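Local structure of fatty Acyl-Adenylate Ligase (Escherichia coli, 3PBK) at residues M14-L26 with H197-H209. The protein belongs to the AMP-binding (ANL) family of enzymes and is modelled with 5'-O-[(S)-(dodecanoyloxy)(hydroxy)phosphoryl]adenosine bound. Numbering follows the deposited sequence.
Sequences MRYADFPTLVDAL and HREVMANLRAISH
L22 packs as a knob into a hole formed by H197, V200, selenomethionine M201 and L204, where the N-terminal segment of this ANL-family enzyme meets helix 197-209, whose I207 touches the bound ligand. The N-to-C directions of segments 22-26 and 197-209 make 49°, their axes 10.7 Å apart at closest approach. L22 CD1 meets V200 CG1 at 3.8 Å, while CD2 faces M201 SE and L204 CD2. M201, bent at chi2 (-46°) and chi3, brings CE to the F19 ring edge and against A17 CB, which rests on L204 CB. T21 CG2 lies over a face of the H197 imidazole, 4.1 Å from its centroid; ND1 accepts a hydrogen bond from L22 N (3.1 Å), the donor tilted out of the ring plane.

By contrast, the exposed side holds D18, P20 and R198, with R205 and H209 partly exposed. The H209 edge meets the Y16 face in an offset T-shaped pair, planes at 89°; Y16 OH bonds to L214 O. D18 OD2, weakly bonded by R15 NE, lies 4.3 Å from R205 NH1 and well out of the guanidinium plane, a proximity of charges only. R205 NH1 donates almost straight, within its guanidinium plane, to Y16 O at 3.1 Å.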
loop_
_atom_site.group_PDB
_atom_site.type_symbol
_atom_site.label_atom_id
_atom_site.label_comp_id
_atom_site.label_asym_id
_atom_site.label_seq_id
_atom_site.Cartn_x
_atom_site.Cartn_y
_atom_site.Cartn_z
HETATM N N MSE A 14 -0.644 -22.571 -17.112
HETATM C CA MSE A 14 -0.190 -21.513 -16.207
HETATM C C MSE A 14 1.328 -21.334 -16.099
HETATM O O MSE A 14 2.083 -22.308 -16.094
HETATM C CB MSE A 14 -0.790 -21.724 -14.824
HETATM C CG MSE A 14 -0.533 -20.583 -13.846
HETATM SE SE MSE A 14 -1.493 -20.802 -12.136
HETATM C CE MSE A 14 -0.563 -19.405 -11.123
ATOM N N ARG A 15 1.766 -20.078 -16.018
ATOM C CA ARG A 15 3.174 -19.764 -15.784
ATOM C C ARG A 15 3.290 -18.706 -14.701
ATOM O O ARG A 15 2.569 -17.704 -14.722
ATOM C CB ARG A 15 3.856 -19.285 -17.057
ATOM C CG ARG A 15 4.008 -20.354 -18.114
ATOM C CD ARG A 15 4.836 -19.847 -19.275
ATOM N NE ARG A 15 6.107 -19.286 -18.825
ATOM C CZ ARG A 15 7.033 -18.810 -19.650
ATOM N NH1 ARG A 15 6.803 -18.839 -20.955
ATOM N NH2 ARG A 15 8.177 -18.312 -19.184
ATOM N N TYR A 16 4.206 -18.932 -13.760
ATOM C CA TYR A 16 4.271 -18.130 -12.543
ATOM C C TYR A 16 5.251 -16.974 -12.628
ATOM O O TYR A 16 6.288 -16.993 -11.969
ATOM C CB TYR A 16 4.643 -19.004 -11.345
ATOM C CG TYR A 16 3.533 -19.911 -10.861
ATOM C CD1 TYR A 16 2.953 -20.843 -11.713
ATOM C CD2 TYR A 16 3.077 -19.853 -9.546
ATOM C CE1 TYR A 16 1.944 -21.685 -11.278
ATOM C CE2 TYR A 16 2.063 -20.693 -9.100
ATOM C CZ TYR A 16 1.504 -21.608 -9.976
ATOM O OH TYR A 16 0.498 -22.447 -9.565
ATOM N N ALA A 17 4.915 -15.964 -13.422
ATOM C CA ALA A 17 5.771 -14.794 -13.548
ATOM C C ALA A 17 7.166 -15.147 -14.128
ATOM O O ALA A 17 8.090 -14.327 -14.106
ATOM C CB ALA A 17 5.885 -14.080 -12.202
ATOM N N ASP A 18 7.286 -16.381 -14.626
ATOM C CA ASP A 18 8.417 -16.900 -15.404
ATOM C C ASP A 18 9.252 -15.940 -16.239
ATOM O O ASP A 18 10.391 -16.248 -16.562
ATOM C CB ASP A 18 7.874 -17.899 -16.410
ATOM C CG ASP A 18 7.860 -19.286 -15.886
ATOM O OD1 ASP A 18 8.947 -19.902 -15.845
ATOM O OD2 ASP A 18 6.761 -19.769 -15.524
ATOM N N PHE A 19 8.677 -14.811 -16.634
ATOM C CA PHE A 19 9.249 -13.989 -17.698
ATOM C C PHE A 19 10.299 -12.972 -17.276
ATOM O O PHE A 19 10.343 -12.540 -16.117
ATOM C CB PHE A 19 8.126 -13.287 -18.451
ATOM C CG PHE A 19 6.928 -14.142 -18.627
ATOM C CD1 PHE A 19 6.798 -14.943 -19.745
ATOM C CD2 PHE A 19 5.950 -14.179 -17.653
ATOM C CE1 PHE A 19 5.705 -15.744 -19.906
ATOM C CE2 PHE A 19 4.857 -14.976 -17.804
ATOM C CZ PHE A 19 4.733 -15.766 -18.935
ATOM N N PRO A 20 11.148 -12.587 -18.239
ATOM C CA PRO A 20 12.203 -11.578 -18.111
ATOM C C PRO A 20 11.638 -10.168 -17.998
ATOM O O PRO A 20 12.174 -9.338 -17.265
ATOM C CB PRO A 20 12.965 -11.699 -19.438
ATOM C CG PRO A 20 12.514 -12.997 -20.048
ATOM C CD PRO A 20 11.133 -13.202 -19.577
ATOM N N THR A 21 10.554 -9.916 -18.718
ATOM C CA THR A 21 10.089 -8.564 -18.963
ATOM C C THR A 21 8.583 -8.522 -18.926
ATOM O O THR A 21 7.941 -9.479 -19.338
ATOM C CB THR A 21 10.544 -8.118 -20.351
ATOM O OG1 THR A 21 11.832 -7.495 -20.252
ATOM C CG2 THR A 21 9.548 -7.157 -20.968
ATOM N N LEU A 22 8.014 -7.421 -18.440
ATOM C CA LEU A 22 6.551 -7.280 -18.343
ATOM C C LEU A 22 5.865 -7.462 -19.688
ATOM O O LEU A 22 4.751 -7.969 -19.766
ATOM C CB LEU A 22 6.162 -5.921 -17.749
ATOM C CG LEU A 22 6.133 -5.792 -16.225
ATOM C CD1 LEU A 22 6.176 -4.334 -15.808
ATOM C CD2 LEU A 22 4.916 -6.471 -15.667
ATOM N N VAL A 23 6.535 -7.032 -20.747
ATOM C CA VAL A 23 6.012 -7.207 -22.089
ATOM C C VAL A 23 5.999 -8.694 -22.452
ATOM O O VAL A 23 5.005 -9.206 -22.970
ATOM C CB VAL A 23 6.810 -6.389 -23.110
ATOM C CG1 VAL A 23 6.533 -6.890 -24.527
ATOM C CG2 VAL A 23 6.474 -4.911 -22.962
ATOM N N ASP A 24 7.089 -9.396 -22.164
ATOM C CA ASP A 24 7.065 -10.847 -22.268
ATOM C C ASP A 24 5.876 -11.398 -21.498
ATOM O O ASP A 24 5.069 -12.143 -22.032
ATOM C CB ASP A 24 8.349 -11.442 -21.709
ATOM C CG ASP A 24 9.541 -11.175 -22.595
ATOM O OD1 ASP A 24 9.381 -11.260 -23.831
ATOM O OD2 ASP A 24 10.636 -10.882 -22.060
ATOM N N ALA A 25 5.768 -11.024 -20.235
ATOM C CA ALA A 25 4.671 -11.496 -19.412
ATOM C C ALA A 25 3.325 -11.335 -20.129
ATOM O O ALA A 25 2.591 -12.306 -20.308
ATOM C CB ALA A 25 4.669 -10.781 -18.066
ATOM N N LEU A 26 3.004 -10.120 -20.552
ATOM C CA LEU A 26 1.711 -9.863 -21.163
ATOM C C LEU A 26 1.552 -10.576 -22.502
ATOM O O LEU A 26 0.447 -10.966 -22.879
ATOM C CB LEU A 26 1.487 -8.360 -21.337
ATOM C CG LEU A 26 0.285 -7.949 -22.192
ATOM C CD1 LEU A 26 -0.975 -8.598 -21.669
ATOM C CD2 LEU A 26 0.140 -6.450 -22.215
ATOM N N HIS A 197 12.458 -3.901 -15.102
ATOM C CA HIS A 197 11.701 -5.092 -15.452
ATOM C C HIS A 197 12.138 -6.285 -14.612
ATOM O O HIS A 197 11.305 -7.044 -14.130
ATOM C CB HIS A 197 11.845 -5.419 -16.928
ATOM C CG HIS A 197 10.999 -4.566 -17.811
ATOM N ND1 HIS A 197 9.668 -4.827 -18.037
ATOM C CD2 HIS A 197 11.294 -3.454 -18.527
ATOM C CE1 HIS A 197 9.176 -3.914 -18.854
ATOM N NE2 HIS A 197 10.143 -3.068 -19.168
ATOM N N ARG A 198 13.445 -6.442 -14.428
ATOM C CA ARG A 198 13.968 -7.593 -13.698
ATOM C C ARG A 198 13.446 -7.632 -12.273
ATOM O O ARG A 198 13.076 -8.693 -11.766
ATOM C CB ARG A 198 15.492 -7.601 -13.665
ATOM C CG ARG A 198 16.042 -8.841 -12.983
ATOM C CD ARG A 198 17.485 -8.671 -12.597
ATOM N NE ARG A 198 17.638 -8.226 -11.214
ATOM C CZ ARG A 198 18.027 -7.005 -10.845
ATOM N NH1 ARG A 198 18.301 -6.060 -11.755
ATOM N NH2 ARG A 198 18.141 -6.723 -9.551
ATOM N N GLU A 199 13.423 -6.468 -11.638
ATOM C CA GLU A 199 12.992 -6.359 -10.259
ATOM C C GLU A 199 11.500 -6.645 -10.105
ATOM O O GLU A 199 11.104 -7.470 -9.281
ATOM C CB GLU A 199 13.369 -4.985 -9.711
ATOM C CG GLU A 199 14.881 -4.819 -9.602
ATOM C CD GLU A 199 15.355 -3.371 -9.655
ATOM O OE1 GLU A 199 14.521 -2.447 -9.506
ATOM O OE2 GLU A 199 16.572 -3.160 -9.848
ATOM N N VAL A 200 10.665 -5.988 -10.898
ATOM C CA VAL A 200 9.231 -6.219 -10.765
ATOM C C VAL A 200 8.897 -7.674 -11.108
ATOM O O VAL A 200 7.935 -8.237 -10.589
ATOM C CB VAL A 200 8.383 -5.241 -11.617
ATOM C CG1 VAL A 200 8.347 -5.692 -13.056
ATOM C CG2 VAL A 200 6.966 -5.139 -11.070
HETATM N N MSE A 201 9.698 -8.288 -11.974
HETATM C CA MSE A 201 9.467 -9.682 -12.329
HETATM C C MSE A 201 9.900 -10.615 -11.208
HETATM O O MSE A 201 9.203 -11.576 -10.897
HETATM C CB MSE A 201 10.148 -10.042 -13.642
HETATM C CG MSE A 201 9.462 -9.436 -14.853
HETATM SE SE MSE A 201 7.484 -9.602 -14.897
HETATM C CE MSE A 201 7.310 -11.557 -14.753
ATOM N N ALA A 202 11.046 -10.323 -10.596
ATOM C CA ALA A 202 11.527 -11.108 -9.458
ATOM C C ALA A 202 10.460 -11.172 -8.386
ATOM O O ALA A 202 10.219 -12.238 -7.805
ATOM C CB ALA A 202 12.828 -10.526 -8.879
ATOM N N ASN A 203 9.826 -10.029 -8.134
ATOM C CA ASN A 203 8.815 -9.966 -7.102
ATOM C C ASN A 203 7.532 -10.655 -7.535
ATOM O O ASN A 203 6.968 -11.439 -6.783
ATOM C CB ASN A 203 8.540 -8.536 -6.650
ATOM C CG ASN A 203 8.032 -8.471 -5.218
ATOM O OD1 ASN A 203 8.700 -8.930 -4.306
ATOM N ND2 ASN A 203 6.848 -7.912 -5.022
ATOM N N LEU A 204 7.075 -10.377 -8.747
ATOM C CA LEU A 204 5.925 -11.092 -9.283
ATOM C C LEU A 204 6.115 -12.610 -9.176
ATOM O O LEU A 204 5.213 -13.339 -8.767
ATOM C CB LEU A 204 5.687 -10.693 -10.731
ATOM C CG LEU A 204 4.670 -9.586 -10.985
ATOM C CD1 LEU A 204 4.464 -8.734 -9.749
ATOM C CD2 LEU A 204 5.111 -8.757 -12.162
ATOM N N ARG A 205 7.299 -13.081 -9.542
ATOM C CA ARG A 205 7.645 -14.483 -9.394
ATOM C C ARG A 205 7.528 -14.928 -7.924
ATOM O O ARG A 205 6.891 -15.931 -7.619
ATOM C CB ARG A 205 9.047 -14.713 -9.965
ATOM C CG ARG A 205 9.630 -16.075 -9.707
ATOM C CD ARG A 205 8.878 -17.170 -10.423
ATOM N NE ARG A 205 9.435 -18.484 -10.105
ATOM C CZ ARG A 205 8.947 -19.632 -10.568
ATOM N NH1 ARG A 205 7.890 -19.623 -11.369
ATOM N NH2 ARG A 205 9.509 -20.790 -10.234
ATOM N N ALA A 206 8.119 -14.164 -7.011
ATOM C CA ALA A 206 8.046 -14.491 -5.582
ATOM C C ALA A 206 6.603 -14.595 -5.087
ATOM O O ALA A 206 6.219 -15.584 -4.458
ATOM C CB ALA A 206 8.821 -13.470 -4.750
ATOM N N ILE A 207 5.811 -13.564 -5.378
ATOM C CA ILE A 207 4.424 -13.491 -4.941
ATOM C C ILE A 207 3.621 -14.665 -5.440
ATOM O O ILE A 207 3.063 -15.418 -4.643
ATOM C CB ILE A 207 3.742 -12.228 -5.444
ATOM C CG1 ILE A 207 4.310 -11.001 -4.727
ATOM C CG2 ILE A 207 2.242 -12.333 -5.233
ATOM C CD1 ILE A 207 4.128 -9.703 -5.499
ATOM N N SER A 208 3.560 -14.827 -6.756
ATOM C CA SER A 208 2.749 -15.889 -7.351
ATOM C C SER A 208 3.208 -17.319 -6.998
ATOM O O SER A 208 2.396 -18.204 -6.729
ATOM C CB SER A 208 2.703 -15.726 -8.867
ATOM O OG SER A 208 3.985 -15.969 -9.422
ATOM N N HIS A 209 4.509 -17.549 -7.000
ATOM C CA HIS A 209 4.989 -18.906 -6.899
ATOM C C HIS A 209 5.389 -19.304 -5.493
ATOM O O HIS A 209 5.438 -20.496 -5.177
ATOM C CB HIS A 209 6.169 -19.109 -7.834
ATOM C CG HIS A 209 6.765 -20.476 -7.756
ATOM N ND1 HIS A 209 7.969 -20.728 -7.135
ATOM C CD2 HIS A 209 6.313 -21.671 -8.207
ATOM C CE1 HIS A 209 8.238 -22.020 -7.214
ATOM N NE2 HIS A 209 7.250 -22.613 -7.860
#